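Local coordinates for START domain-containing protein 10 (Homo sapiens, PDB 6SER) that transfers phosphatidylcholine and phosphatidylethanolamine between membranes, preferring species with a palmitoyl or stearoyl chain at sn-1 and an unsaturated chain at sn-2, at residues Glu20-Pro25 and Met146-Lys151; Met72-Val77 and Lys179-Thr184; Glu80-Val85 and Lys217-Tyr222; Lys94-Val99 and Gly115-Arg120; Ala106-Asn111 and Leu247-Leu252. One frame throughout, in Å; residues are numbered along the deposited sequence.

In the fold
Interactions 1 to 4 lie within the START domain, a helix-grip fold in which a curved sheet wraps round a long C-terminal helix; interaction 5 joins the same sheet to the C-terminal segment 247-252. Interaction 3 joins helices 79-87 and 197-227. Interactions 2 and 3 touch, as do 1 and 5 at the far end, each pair with centres about 10 Å apart; 2 and 5 lie about 32 Å apart, centre to centre. Along the chain the segments of 1, 2, 3 and 5 alternate; interaction 4, nested within the loops closed by 1, 2 and 3, meets interaction 3 through Trp-95. Four of the five join segments over 100 residues apart, tying sheet to helices and chain ends.

Interaction 1 of 5, residues Glu20-Pro25 and Met146-Lys151; sequences ESVQVP and MNYSVK
This is a buried packing contact in which the N-terminal loop 20-25, just ahead of helix 27-38, lies over strand 142-151 of the START helix-grip sheet. Loop and strand run in nearly opposite directions, 172° apart, and Val-22, Gln-23 and Pro-25 meet Val-150, Tyr-148 and Met-146 in turn. Tyr-148 carries the polar link. Its first torsion (chi1 66°) sets CG in the crowded position between backbone N and carbonyl carbon, and the ring stands up from the strand toward the loop. There the hydroxyl donates to Gln-23 O, 2.6 Å from Tyr-148 OH. The acceptor lies at the ring edge, near its plane, whereas the hydroxyl is tilted 24° from the carbonyl plane. A tyrosine suits this place, for its ring spans the distance from strand to loop while its hydroxyl gives the loop carbonyl a donor.

Beside it the packing is apolar. Val-22 and Val-150 cross at about a right angle, compact branched chains that sit closely together, Val-22 CG2 to Val-150 CG2 being 3.5 Å. Phe-30 and Phe-33 of helix 27-38 touch Met-146 as well, and the flexible thioether adapts to both helix and loop. Its chain bends at chi3 (-77°), which carries the terminal methyl to the proline: Met-146 CE rests 3.3 Å from Pro-25 CB, tighter than ordinary van der Waals contact.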
# COMPACT_ATOMS: atom_id res chain seq x y z
N GLU A 20 -20.00 7.17 3.74
CA GLU A 20 -20.46 8.36 4.52
C GLU A 20 -19.35 9.31 4.98
O GLU A 20 -19.52 10.53 4.77
CB GLU A 20 -21.27 7.89 5.73
CG GLU A 20 -22.50 7.08 5.36
CD GLU A 20 -23.32 6.59 6.55
OE1 GLU A 20 -22.93 6.89 7.69
OE2 GLU A 20 -24.34 5.92 6.32
N SER A 21 -18.25 8.82 5.55
CA SER A 21 -17.19 9.77 5.98
C SER A 21 -15.87 9.07 6.22
O SER A 21 -15.82 7.90 6.22
CB SER A 21 -17.62 10.66 7.09
OG SER A 21 -18.66 11.52 6.72
N VAL A 22 -14.83 9.85 6.39
CA VAL A 22 -13.53 9.33 6.63
C VAL A 22 -13.39 8.80 8.03
O VAL A 22 -13.81 9.41 8.95
CB VAL A 22 -12.49 10.41 6.36
CG1 VAL A 22 -11.10 9.83 6.40
CG2 VAL A 22 -12.73 11.02 5.01
N GLN A 23 -12.79 7.63 8.16
CA GLN A 23 -12.60 7.02 9.46
C GLN A 23 -11.16 6.57 9.63
O GLN A 23 -10.57 6.03 8.70
CB GLN A 23 -13.51 5.82 9.63
CG GLN A 23 -14.98 6.12 9.51
CD GLN A 23 -15.85 4.97 9.94
OE1 GLN A 23 -16.57 5.07 10.94
NE2 GLN A 23 -15.77 3.86 9.21
N VAL A 24 -10.61 6.78 10.82
CA VAL A 24 -9.34 6.09 11.11
C VAL A 24 -9.63 4.62 11.38
O VAL A 24 -10.61 4.30 12.07
CB VAL A 24 -8.60 6.77 12.29
CG1 VAL A 24 -9.32 8.03 12.74
CG2 VAL A 24 -8.35 5.82 13.45
N PRO A 25 -8.87 3.70 10.78
CA PRO A 25 -9.21 2.28 10.90
C PRO A 25 -9.30 1.83 12.35
O PRO A 25 -8.41 2.11 13.15
CB PRO A 25 -8.05 1.59 10.16
CG PRO A 25 -7.59 2.61 9.17
CD PRO A 25 -7.75 3.94 9.85
N MET A 146 -2.38 -0.64 6.29
CA MET A 146 -3.46 -0.45 5.33
C MET A 146 -3.57 1.02 4.93
O MET A 146 -3.14 1.92 5.66
CB MET A 146 -4.82 -0.87 5.88
CG MET A 146 -4.76 -1.93 6.90
SD MET A 146 -6.41 -2.37 7.42
CE MET A 146 -6.79 -1.01 8.50
N ASN A 147 -4.20 1.25 3.78
CA ASN A 147 -4.51 2.60 3.35
C ASN A 147 -5.72 2.56 2.42
O ASN A 147 -6.08 1.51 1.89
CB ASN A 147 -3.30 3.27 2.69
CG ASN A 147 -3.10 2.88 1.24
OD1 ASN A 147 -3.98 3.06 0.41
ND2 ASN A 147 -1.90 2.40 0.91
N TYR A 148 -6.35 3.72 2.24
CA TYR A 148 -7.41 3.93 1.26
C TYR A 148 -7.45 5.42 0.95
O TYR A 148 -7.01 6.25 1.76
CB TYR A 148 -8.77 3.44 1.77
CG TYR A 148 -9.31 4.21 2.96
CD1 TYR A 148 -10.17 5.29 2.77
CD2 TYR A 148 -8.96 3.87 4.26
CE1 TYR A 148 -10.67 6.00 3.84
CE2 TYR A 148 -9.45 4.59 5.34
CZ TYR A 148 -10.31 5.66 5.12
OH TYR A 148 -10.82 6.40 6.16
N SER A 149 -7.97 5.77 -0.23
CA SER A 149 -7.87 7.14 -0.70
C SER A 149 -8.79 8.06 0.09
O SER A 149 -9.82 7.65 0.63
CB SER A 149 -8.21 7.24 -2.19
OG SER A 149 -7.09 6.93 -3.00
N VAL A 150 -8.41 9.33 0.13
CA VAL A 150 -9.14 10.33 0.90
C VAL A 150 -8.94 11.67 0.19
O VAL A 150 -8.08 11.81 -0.68
CB VAL A 150 -8.65 10.36 2.36
CG1 VAL A 150 -7.40 11.23 2.51
CG2 VAL A 150 -9.74 10.81 3.28
N LYS A 151 -9.73 12.67 0.56
CA LYS A 151 -9.60 14.00 -0.01
C LYS A 151 -9.07 14.96 1.04
O LYS A 151 -9.60 15.01 2.16
CB LYS A 151 -10.93 14.49 -0.58
CG LYS A 151 -11.44 13.66 -1.74
CD LYS A 151 -12.82 14.11 -2.20
CE LYS A 151 -12.78 14.76 -3.56
NZ LYS A 151 -14.13 14.71 -4.20

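Interaction 2 of 5, residues Met72-Val77 and Lys179-Thr184; sequences MECCDV and KSCVIT
Met-72 sets CG anti to its backbone N (chi1 167°) and then bends at chi3 (71°), which brings CE across to Ile-183. Ile-183 has CG1 anti to its own N, and it is the other branch that answers: Met-72 CE lies 3.8 Å from Ile-183 CG2. The two side chains stand side by side and point the same way, on the face of the sheet that also bears Cys-74 and Cys-181. Cysteine is compact and apolar enough to lie buried against helix 79-87, whose Leu-82 rests on Cys-181. Cys-74 CB is 3.9 Å from Cys-181 SG, but the sulfurs Cys-74 SG and Cys-181 SG are 4.5 Å apart, too far for a disulfide.

Beneath them four backbone hydrogen bonds join two antiparallel hydrogen-bonded pairs, Met-72 with Ile-183 and Cys-74 with Cys-181. The bond from Ile-183 N to Met-72 O is 3.1 Å and nearly straight, 173° at the hydrogen. Glu-73 and Val-182, the non-hydrogen-bonded pair between, put their side chains on the other face; Glu-73 CG touches Val-182 CG2 at 3.6 Å, while the carboxylate of this exposed residue makes a long, weak ion pair with Arg-71.

Past Cys-74 the chain turns, and Ser-180 CA approaches Val-77 O at 3.2 Å. Helices 79-87 and 197-227 pack on the Met-72 and Ile-183 face, Met-212 on Met-72: a curved, largely antiparallel sheet folded round the long C-terminal helix, as in the START helix-grip fold.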
# COMPACT_ATOMS: atom_id res chain seq x y z
N MET A 72 4.32 -13.46 -0.96
CA MET A 72 5.73 -13.72 -1.25
C MET A 72 6.46 -14.19 0.00
O MET A 72 6.45 -13.51 1.03
CB MET A 72 6.42 -12.49 -1.82
CG MET A 72 7.93 -12.62 -1.83
SD MET A 72 8.69 -11.21 -2.63
CE MET A 72 8.40 -9.94 -1.40
N GLU A 73 7.10 -15.34 -0.10
CA GLU A 73 7.87 -15.92 0.99
C GLU A 73 9.27 -15.33 0.97
O GLU A 73 9.96 -15.38 -0.05
CB GLU A 73 7.92 -17.44 0.85
CG GLU A 73 7.33 -18.18 2.03
CD GLU A 73 7.13 -19.66 1.75
OE1 GLU A 73 8.14 -20.37 1.54
OE2 GLU A 73 5.96 -20.11 1.74
N CYS A 74 9.69 -14.75 2.09
CA CYS A 74 11.00 -14.13 2.23
C CYS A 74 11.81 -14.99 3.20
O CYS A 74 11.62 -14.90 4.42
CB CYS A 74 10.89 -12.69 2.71
SG CYS A 74 10.08 -11.60 1.53
N CYS A 75 12.69 -15.82 2.66
CA CYS A 75 13.38 -16.79 3.51
C CYS A 75 14.48 -16.16 4.34
O CYS A 75 14.81 -16.69 5.41
CB CYS A 75 13.94 -17.93 2.66
SG CYS A 75 15.40 -17.49 1.69
N ASP A 76 15.05 -15.02 3.90
CA ASP A 76 16.24 -14.47 4.53
C ASP A 76 16.10 -12.99 4.87
O ASP A 76 17.12 -12.30 5.03
CB ASP A 76 17.46 -14.69 3.64
CG ASP A 76 17.28 -14.13 2.24
OD1 ASP A 76 18.29 -13.95 1.54
OD2 ASP A 76 16.11 -13.86 1.86
N VAL A 77 14.88 -12.46 4.98
CA VAL A 77 14.72 -11.12 5.54
C VAL A 77 13.70 -11.18 6.67
O VAL A 77 12.64 -11.81 6.53
CB VAL A 77 14.32 -10.08 4.47
CG1 VAL A 77 15.14 -10.27 3.19
CG2 VAL A 77 12.84 -10.09 4.17
N LYS A 179 14.93 -13.87 10.99
CA LYS A 179 15.47 -13.75 9.64
C LYS A 179 14.53 -14.21 8.52
O LYS A 179 14.99 -14.37 7.39
CB LYS A 179 16.80 -14.50 9.48
CG LYS A 179 17.90 -14.04 10.43
CD LYS A 179 19.11 -14.97 10.32
CE LYS A 179 20.23 -14.55 11.26
NZ LYS A 179 21.29 -15.59 11.33
N SER A 180 13.23 -14.41 8.78
CA SER A 180 12.34 -14.80 7.70
C SER A 180 10.91 -14.32 7.96
O SER A 180 10.50 -14.14 9.11
CB SER A 180 12.34 -16.32 7.48
OG SER A 180 11.65 -16.99 8.52
N CYS A 181 10.15 -14.15 6.88
CA CYS A 181 8.76 -13.71 7.00
C CYS A 181 8.02 -14.06 5.71
O CYS A 181 8.61 -14.46 4.71
CB CYS A 181 8.68 -12.21 7.28
SG CYS A 181 9.26 -11.21 5.89
N VAL A 182 6.70 -13.89 5.77
CA VAL A 182 5.83 -13.96 4.60
C VAL A 182 5.03 -12.66 4.54
O VAL A 182 4.48 -12.22 5.55
CB VAL A 182 4.88 -15.17 4.65
CG1 VAL A 182 3.92 -15.16 3.47
CG2 VAL A 182 5.67 -16.47 4.69
N ILE A 183 4.98 -12.04 3.36
CA ILE A 183 4.23 -10.80 3.18
C ILE A 183 3.15 -11.03 2.14
O ILE A 183 3.41 -11.59 1.06
CB ILE A 183 5.14 -9.63 2.76
CG1 ILE A 183 4.32 -8.35 2.59
CG2 ILE A 183 5.94 -9.97 1.51
CD1 ILE A 183 5.13 -7.11 2.35
N THR A 184 1.93 -10.61 2.46
CA THR A 184 0.80 -10.65 1.54
C THR A 184 0.38 -9.22 1.23
O THR A 184 0.08 -8.44 2.14
CB THR A 184 -0.37 -11.43 2.14
OG1 THR A 184 0.06 -12.77 2.46
CG2 THR A 184 -1.54 -11.48 1.15

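Interaction 3 of 5, residues Glu80-Val85 and Lys217-Tyr222; sequences ETLYDV and KACLKY
Cys-219 and Tyr-222 of helix 197-227 press into Leu-82, Asp-84 and Val-85 of helix 79-87, and here the contact is tight; Thr-81, partly exposed, marks its outer margin, and the exposed Lys-217 and Lys-221 lie on the solvent side. The short axes cross at 100° and approach to 9.5 Å. A small residue suits the crossing point, where Cys-219 brings the backbones close and its sulfur settles between two aliphatic chains, Cys-219 SG lying 3.4 Å from Leu-82 CD1 and 3.9 Å from Val-85 CG2.

Tyr-222 holds CG anti to its backbone N (chi1 -178°), and its ring meets Val-85 and Asp-84. Val-85 CG2 sits over one face, 4.1 Å from the centroid of the Tyr-222 ring and 27° off the normal, a CH-pi contact. The Asp-84 and Tyr-222 side chains cross at about a right angle, Asp-84 CB being 3.5 Å from Tyr-222 CE2. Asp-84 has a salt bridge from Lys-234 and a hydrogen bond from Trp-236, which would probably favour its charged form; the Tyr-222 hydroxyl bonds to Asp-88.

At the partly exposed margin Thr-81 uses its methyl, Thr-81 CG2 lying 3.7 Å from Cys-219 O. No hydrogen bond joins the two segments. The contact packs the long C-terminal helix against a short helix following strand 68-74, as in the START helix-grip fold.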
# COMPACT_ATOMS: atom_id res chain seq x y z
N GLU A 80 10.65 -7.41 10.63
CA GLU A 80 10.89 -6.02 11.01
C GLU A 80 11.58 -5.25 9.89
O GLU A 80 11.32 -4.06 9.72
CB GLU A 80 11.73 -5.95 12.30
CG GLU A 80 12.82 -7.00 12.41
CD GLU A 80 12.36 -8.25 13.16
OE1 GLU A 80 12.38 -8.24 14.41
OE2 GLU A 80 11.96 -9.23 12.50
N THR A 81 12.44 -5.92 9.12
CA THR A 81 13.09 -5.23 8.01
C THR A 81 12.10 -4.93 6.89
O THR A 81 12.07 -3.82 6.35
CB THR A 81 14.25 -6.08 7.48
OG1 THR A 81 15.23 -6.25 8.51
CG2 THR A 81 14.90 -5.40 6.28
N LEU A 82 11.26 -5.90 6.54
CA LEU A 82 10.21 -5.64 5.58
C LEU A 82 9.28 -4.53 6.07
O LEU A 82 8.83 -3.69 5.28
CB LEU A 82 9.45 -6.93 5.31
CG LEU A 82 8.40 -7.03 4.20
CD1 LEU A 82 8.93 -6.54 2.86
CD2 LEU A 82 8.03 -8.47 4.12
N TYR A 83 9.04 -4.47 7.38
CA TYR A 83 8.19 -3.42 7.95
C TYR A 83 8.82 -2.04 7.77
O TYR A 83 8.15 -1.09 7.34
CB TYR A 83 7.93 -3.72 9.43
CG TYR A 83 6.90 -2.85 10.13
CD1 TYR A 83 5.58 -2.78 9.67
CD2 TYR A 83 7.23 -2.13 11.27
CE1 TYR A 83 4.63 -2.00 10.32
CE2 TYR A 83 6.29 -1.35 11.94
CZ TYR A 83 4.99 -1.29 11.46
OH TYR A 83 4.06 -0.50 12.11
N ASP A 84 10.12 -1.91 8.09
CA ASP A 84 10.82 -0.64 7.89
C ASP A 84 10.73 -0.18 6.44
O ASP A 84 10.53 1.01 6.17
CB ASP A 84 12.29 -0.77 8.29
CG ASP A 84 12.49 -0.88 9.79
OD1 ASP A 84 11.55 -0.55 10.56
OD2 ASP A 84 13.60 -1.27 10.20
N VAL A 85 10.89 -1.12 5.50
CA VAL A 85 10.93 -0.76 4.09
C VAL A 85 9.58 -0.25 3.62
O VAL A 85 9.49 0.74 2.89
CB VAL A 85 11.41 -1.97 3.27
CG1 VAL A 85 11.27 -1.71 1.78
CG2 VAL A 85 12.84 -2.31 3.65
N LYS A 217 14.30 -7.38 -3.07
CA LYS A 217 15.70 -6.97 -3.23
C LYS A 217 15.99 -5.71 -2.43
O LYS A 217 17.09 -5.55 -1.89
CB LYS A 217 16.04 -6.76 -4.71
CG LYS A 217 16.03 -8.04 -5.54
CD LYS A 217 16.56 -7.80 -6.95
CE LYS A 217 16.60 -9.10 -7.74
NZ LYS A 217 17.51 -9.03 -8.92
N ALA A 218 15.01 -4.80 -2.34
CA ALA A 218 15.21 -3.59 -1.56
C ALA A 218 15.45 -3.91 -0.09
O ALA A 218 16.27 -3.26 0.56
CB ALA A 218 14.00 -2.66 -1.72
N CYS A 219 14.75 -4.91 0.44
CA CYS A 219 14.95 -5.31 1.83
C CYS A 219 16.37 -5.80 2.08
O CYS A 219 16.89 -5.63 3.19
CB CYS A 219 13.94 -6.38 2.22
SG CYS A 219 12.20 -5.82 2.14
N LEU A 220 17.01 -6.42 1.07
CA LEU A 220 18.38 -6.89 1.24
C LEU A 220 19.36 -5.72 1.32
O LEU A 220 20.33 -5.76 2.08
CB LEU A 220 18.78 -7.82 0.10
CG LEU A 220 17.93 -9.08 -0.09
CD1 LEU A 220 18.36 -9.84 -1.33
CD2 LEU A 220 18.03 -9.97 1.14
N LYS A 221 19.11 -4.67 0.54
CA LYS A 221 19.98 -3.50 0.54
C LYS A 221 19.63 -2.50 1.63
O LYS A 221 20.37 -1.54 1.83
CB LYS A 221 19.94 -2.83 -0.84
CG LYS A 221 20.57 -3.66 -1.96
CD LYS A 221 22.09 -3.52 -1.97
CE LYS A 221 22.77 -4.53 -2.89
NZ LYS A 221 23.16 -5.77 -2.16
N TYR A 222 18.52 -2.72 2.36
CA TYR A 222 18.04 -1.67 3.26
C TYR A 222 18.96 -1.43 4.45
O TYR A 222 19.30 -0.26 4.71
CB TYR A 222 16.61 -1.96 3.71
CG TYR A 222 16.06 -0.87 4.60
CD1 TYR A 222 15.80 0.40 4.09
CD2 TYR A 222 15.81 -1.09 5.96
CE1 TYR A 222 15.31 1.41 4.90
CE2 TYR A 222 15.32 -0.09 6.77
CZ TYR A 222 15.07 1.16 6.24
OH TYR A 222 14.58 2.17 7.04

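Interaction 4 of 5, residues Lys94-Val99 and Gly115-Arg120; sequences KWDSNV and GYYSWR. With PO4 (phosphate ion), chain B.
An Asx turn leads from helix 89-95 into strand 99-109, and the segment it shapes meets strand 112-119 through Asp-96 with Tyr-117 and Val-99 with Trp-119. Asp-96, the first residue to leave the helix, uses OD1 to accept from Asn-98 N at 2.8 Å, with a weaker bond from Val-99 N. Its other oxygen faces the strand. Tyr-117 and Asp-96 reach tip to tip: the hydroxyl donates to the syn side of Asp-96 OD2, 2.7 Å from Tyr-117 OH, with carboxylate and ring planes 41° apart. Arg-92 forms a salt bridge with that same oxygen, so an acid here binds turn, strand and preceding helix together.

Val-99 opens an antiparallel edge of the START helix-grip sheet as a non-hydrogen-bonded pair with Trp-119, and its CG2, anti to the backbone N, lies 3.6 Å from Tyr-117 CE1. Asn-98 O takes the hydrogen of Arg-120 N at 3.0 Å and also sits over one face of the Arg-120 guanidinium. A triethylene glycol about 4 Å from the Asp-96 side chain may mark a pocket. Lys-94 NZ bonds weakly (3.3 Å) to O3 of a phosphate shared with Trp-225 and His-229; both molecules probably come from crystallisation.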
# COMPACT_ATOMS: atom_id res chain seq x y z
N LYS A 94 14.59 5.39 -3.62
CA LYS A 94 15.82 4.67 -3.93
C LYS A 94 15.54 3.44 -4.79
O LYS A 94 16.27 3.20 -5.76
CB LYS A 94 16.55 4.28 -2.64
CG LYS A 94 17.90 3.59 -2.85
CD LYS A 94 18.97 4.53 -3.41
CE LYS A 94 20.28 3.78 -3.64
NZ LYS A 94 21.37 4.66 -4.17
N TRP A 95 14.49 2.67 -4.48
CA TRP A 95 14.23 1.40 -5.16
C TRP A 95 12.96 1.37 -6.02
O TRP A 95 12.80 0.42 -6.79
CB TRP A 95 14.15 0.25 -4.15
CG TRP A 95 13.02 0.38 -3.17
CD1 TRP A 95 13.05 1.05 -1.97
CD2 TRP A 95 11.69 -0.16 -3.28
NE1 TRP A 95 11.83 0.96 -1.34
CE2 TRP A 95 10.98 0.22 -2.12
CE3 TRP A 95 11.04 -0.93 -4.25
CZ2 TRP A 95 9.66 -0.14 -1.91
CZ3 TRP A 95 9.72 -1.29 -4.03
CH2 TRP A 95 9.05 -0.90 -2.87
N ASP A 96 12.06 2.34 -5.89
CA ASP A 96 10.81 2.36 -6.66
C ASP A 96 11.06 3.17 -7.93
O ASP A 96 11.20 4.39 -7.87
CB ASP A 96 9.67 2.94 -5.82
CG ASP A 96 8.33 3.04 -6.57
OD1 ASP A 96 8.31 3.09 -7.81
OD2 ASP A 96 7.28 3.10 -5.88
N SER A 97 11.13 2.48 -9.06
CA SER A 97 11.48 3.14 -10.31
C SER A 97 10.33 3.94 -10.92
O SER A 97 10.56 4.69 -11.87
CB SER A 97 11.97 2.11 -11.32
OG SER A 97 11.10 0.99 -11.34
N ASN A 98 9.12 3.83 -10.38
CA ASN A 98 7.98 4.58 -10.91
C ASN A 98 7.64 5.85 -10.14
O ASN A 98 7.05 6.76 -10.73
CB ASN A 98 6.74 3.67 -10.95
CG ASN A 98 6.82 2.65 -12.07
OD1 ASN A 98 7.65 2.76 -12.96
ND2 ASN A 98 5.94 1.66 -12.01
N VAL A 99 8.01 5.96 -8.86
CA VAL A 99 7.55 7.06 -8.03
C VAL A 99 8.11 8.39 -8.53
O VAL A 99 9.29 8.50 -8.91
CB VAL A 99 7.92 6.81 -6.56
CG1 VAL A 99 9.44 6.66 -6.40
CG2 VAL A 99 7.40 7.95 -5.67
N GLY A 115 -1.01 10.86 3.43
CA GLY A 115 0.17 11.01 2.60
C GLY A 115 -0.16 11.06 1.13
O GLY A 115 -1.31 10.86 0.70
N TYR A 116 0.89 11.32 0.34
CA TYR A 116 0.80 11.62 -1.07
C TYR A 116 1.77 10.73 -1.82
O TYR A 116 2.88 10.48 -1.35
CB TYR A 116 1.15 13.09 -1.35
CG TYR A 116 1.11 13.43 -2.81
CD1 TYR A 116 -0.10 13.77 -3.43
CD2 TYR A 116 2.25 13.42 -3.58
CE1 TYR A 116 -0.17 14.08 -4.76
CE2 TYR A 116 2.20 13.75 -4.91
CZ TYR A 116 0.98 14.06 -5.50
OH TYR A 116 0.91 14.37 -6.84
N TYR A 117 1.36 10.28 -3.00
CA TYR A 117 2.21 9.42 -3.83
C TYR A 117 1.88 9.62 -5.30
O TYR A 117 0.72 9.46 -5.70
CB TYR A 117 2.02 7.95 -3.43
CG TYR A 117 2.80 6.96 -4.27
CD1 TYR A 117 4.08 6.56 -3.89
CD2 TYR A 117 2.25 6.41 -5.42
CE1 TYR A 117 4.79 5.64 -4.64
CE2 TYR A 117 2.97 5.49 -6.18
CZ TYR A 117 4.24 5.11 -5.78
OH TYR A 117 4.96 4.21 -6.53
N SER A 118 2.90 9.92 -6.11
CA SER A 118 2.82 10.11 -7.56
C SER A 118 3.67 9.07 -8.27
O SER A 118 4.76 8.72 -7.81
CB SER A 118 3.37 11.47 -8.00
OG SER A 118 2.73 12.54 -7.36
N TRP A 119 3.21 8.62 -9.44
CA TRP A 119 4.02 7.69 -10.21
C TRP A 119 3.79 7.89 -11.70
O TRP A 119 2.75 8.43 -12.12
CB TRP A 119 3.78 6.24 -9.79
CG TRP A 119 2.47 5.59 -10.19
CD1 TRP A 119 2.30 4.70 -11.20
CD2 TRP A 119 1.19 5.73 -9.55
NE1 TRP A 119 0.99 4.29 -11.25
CE2 TRP A 119 0.28 4.90 -10.25
CE3 TRP A 119 0.71 6.47 -8.47
CZ2 TRP A 119 -1.06 4.79 -9.90
CZ3 TRP A 119 -0.63 6.36 -8.12
CH2 TRP A 119 -1.50 5.53 -8.84
N ARG A 120 4.77 7.48 -12.50
CA ARG A 120 4.68 7.72 -13.93
C ARG A 120 4.10 6.50 -14.64
O ARG A 120 4.18 5.37 -14.15
CB ARG A 120 6.05 8.09 -14.50
CG ARG A 120 7.16 7.16 -14.10
CD ARG A 120 8.50 7.64 -14.66
NE ARG A 120 9.04 8.75 -13.88
CZ ARG A 120 9.86 8.59 -12.84
NH1 ARG A 120 10.23 7.38 -12.46
NH2 ARG A 120 10.30 9.66 -12.19
P PO4 B . 21.65 7.87 -1.75
O1 PO4 B . 20.29 7.55 -1.49
O2 PO4 B . 21.78 8.49 -2.99
O3 PO4 B . 22.39 6.69 -1.73
O4 PO4 B . 22.14 8.77 -0.75

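Interaction 5 of 5, residues Ala106-Asn111 and Leu247-Leu252; sequences ARLTVN and LALSEL
The flat groups that meet between Arg-107 and Leu-247 are peptides, with no aromatic ring in the contact. Leu-247 N donates to Arg-107 O at 2.9 Å, with a C=O...N angle of 167°. Beside this bond the leucine lies against the small side chain of Ala-106: Leu-247 CG comes 3.5 Å from Ala-106 CB, close contact that so short a side chain permits.

Leu-108 makes most of the remaining contacts. Its CG is anti to the carbonyl carbon (chi1 -70°), and the CD2 branch goes in among the leucines of the other segment. Leu-108 CD2 is 3.7 Å from Leu-247 O, 4.2 Å from Leu-249 CD1 and 4.2 Å from Leu-252 CD1. Leucine suits these places, because one branch tip of Leu-108 can lie among three other leucines.

Leu-108 and Thr-109 form a classic beta bulge against strand 112-119, where the chain turns a corner, and Thr-109 OG1 then accepts from Asn-111 N in an ST turn. The 3-10 turn 249-251 returns the C-terminal tail to strand 253-254, which pairs with strand 142-151. Val-114 of strand 112-119 touches both Leu-108 and Leu-252, and Leu-249 reaches Val-24 in the loop before helix 27-38.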
# COMPACT_ATOMS: atom_id res chain seq x y z
N ALA A 106 0.22 14.85 6.91
CA ALA A 106 -0.17 15.18 8.27
C ALA A 106 -0.44 13.89 9.02
O ALA A 106 -0.65 12.83 8.42
CB ALA A 106 -1.40 16.10 8.30
N ARG A 107 -0.46 14.00 10.33
CA ARG A 107 -0.72 12.88 11.21
C ARG A 107 -2.12 13.01 11.79
O ARG A 107 -2.60 14.12 12.07
CB ARG A 107 0.35 12.84 12.31
CG ARG A 107 -0.09 12.15 13.58
CD ARG A 107 1.08 11.52 14.31
NE ARG A 107 2.23 12.41 14.45
CZ ARG A 107 2.33 13.36 15.38
NH1 ARG A 107 1.34 13.56 16.25
NH2 ARG A 107 3.42 14.12 15.44
N LEU A 108 -2.81 11.88 11.92
CA LEU A 108 -4.12 11.85 12.57
C LEU A 108 -4.01 11.35 14.00
O LEU A 108 -4.40 12.05 14.94
CB LEU A 108 -5.08 10.94 11.79
CG LEU A 108 -5.56 11.43 10.44
CD1 LEU A 108 -6.03 10.22 9.69
CD2 LEU A 108 -6.70 12.45 10.58
N THR A 109 -3.55 10.12 14.18
CA THR A 109 -3.31 9.49 15.46
C THR A 109 -1.85 9.04 15.50
O THR A 109 -1.09 9.24 14.55
CB THR A 109 -4.23 8.29 15.68
OG1 THR A 109 -3.79 7.20 14.85
CG2 THR A 109 -5.68 8.64 15.33
N VAL A 110 -1.48 8.39 16.60
CA VAL A 110 -0.11 7.94 16.75
C VAL A 110 0.26 6.89 15.70
O VAL A 110 1.43 6.77 15.34
CB VAL A 110 0.10 7.44 18.20
CG1 VAL A 110 -0.43 6.01 18.40
CG2 VAL A 110 1.54 7.55 18.61
N ASN A 111 -0.72 6.15 15.17
CA ASN A 111 -0.47 5.15 14.13
C ASN A 111 -1.37 5.35 12.91
O ASN A 111 -1.76 4.39 12.25
CB ASN A 111 -0.61 3.73 14.67
CG ASN A 111 -2.02 3.43 15.19
OD1 ASN A 111 -2.66 4.27 15.81
ND2 ASN A 111 -2.50 2.21 14.93
N LEU A 247 -3.87 16.69 12.10
CA LEU A 247 -5.11 16.96 11.39
C LEU A 247 -6.29 16.41 12.18
O LEU A 247 -6.20 15.35 12.81
CB LEU A 247 -5.14 16.28 10.01
CG LEU A 247 -4.78 16.96 8.70
CD1 LEU A 247 -5.25 16.07 7.55
CD2 LEU A 247 -5.39 18.34 8.61
N ALA A 248 -7.42 17.11 12.11
CA ALA A 248 -8.69 16.56 12.57
C ALA A 248 -9.29 15.71 11.46
O ALA A 248 -9.16 16.03 10.27
CB ALA A 248 -9.68 17.65 12.98
N LEU A 249 -9.96 14.63 11.86
CA LEU A 249 -10.60 13.73 10.91
C LEU A 249 -11.61 14.47 10.03
O LEU A 249 -11.76 14.13 8.85
CB LEU A 249 -11.26 12.59 11.67
CG LEU A 249 -11.67 11.34 10.90
CD1 LEU A 249 -10.45 10.69 10.25
CD2 LEU A 249 -12.37 10.37 11.84
N SER A 250 -12.29 15.48 10.57
CA SER A 250 -13.32 16.16 9.81
C SER A 250 -12.76 17.14 8.78
O SER A 250 -13.53 17.66 7.97
CB SER A 250 -14.28 16.90 10.75
OG SER A 250 -13.59 17.92 11.45
N GLU A 251 -11.46 17.41 8.79
CA GLU A 251 -10.86 18.19 7.71
C GLU A 251 -10.67 17.37 6.44
O GLU A 251 -10.32 17.95 5.40
CB GLU A 251 -9.51 18.77 8.16
CG GLU A 251 -9.59 19.86 9.22
CD GLU A 251 -8.25 20.06 9.94
OE1 GLU A 251 -7.80 19.13 10.64
OE2 GLU A 251 -7.63 21.14 9.77
N LEU A 252 -10.88 16.06 6.48
CA LEU A 252 -10.76 15.21 5.31
C LEU A 252 -12.14 14.91 4.74
O LEU A 252 -13.16 14.99 5.44
CB LEU A 252 -10.05 13.90 5.65
CG LEU A 252 -8.61 14.05 6.16
CD1 LEU A 252 -8.07 12.72 6.67
CD2 LEU A 252 -7.72 14.61 5.06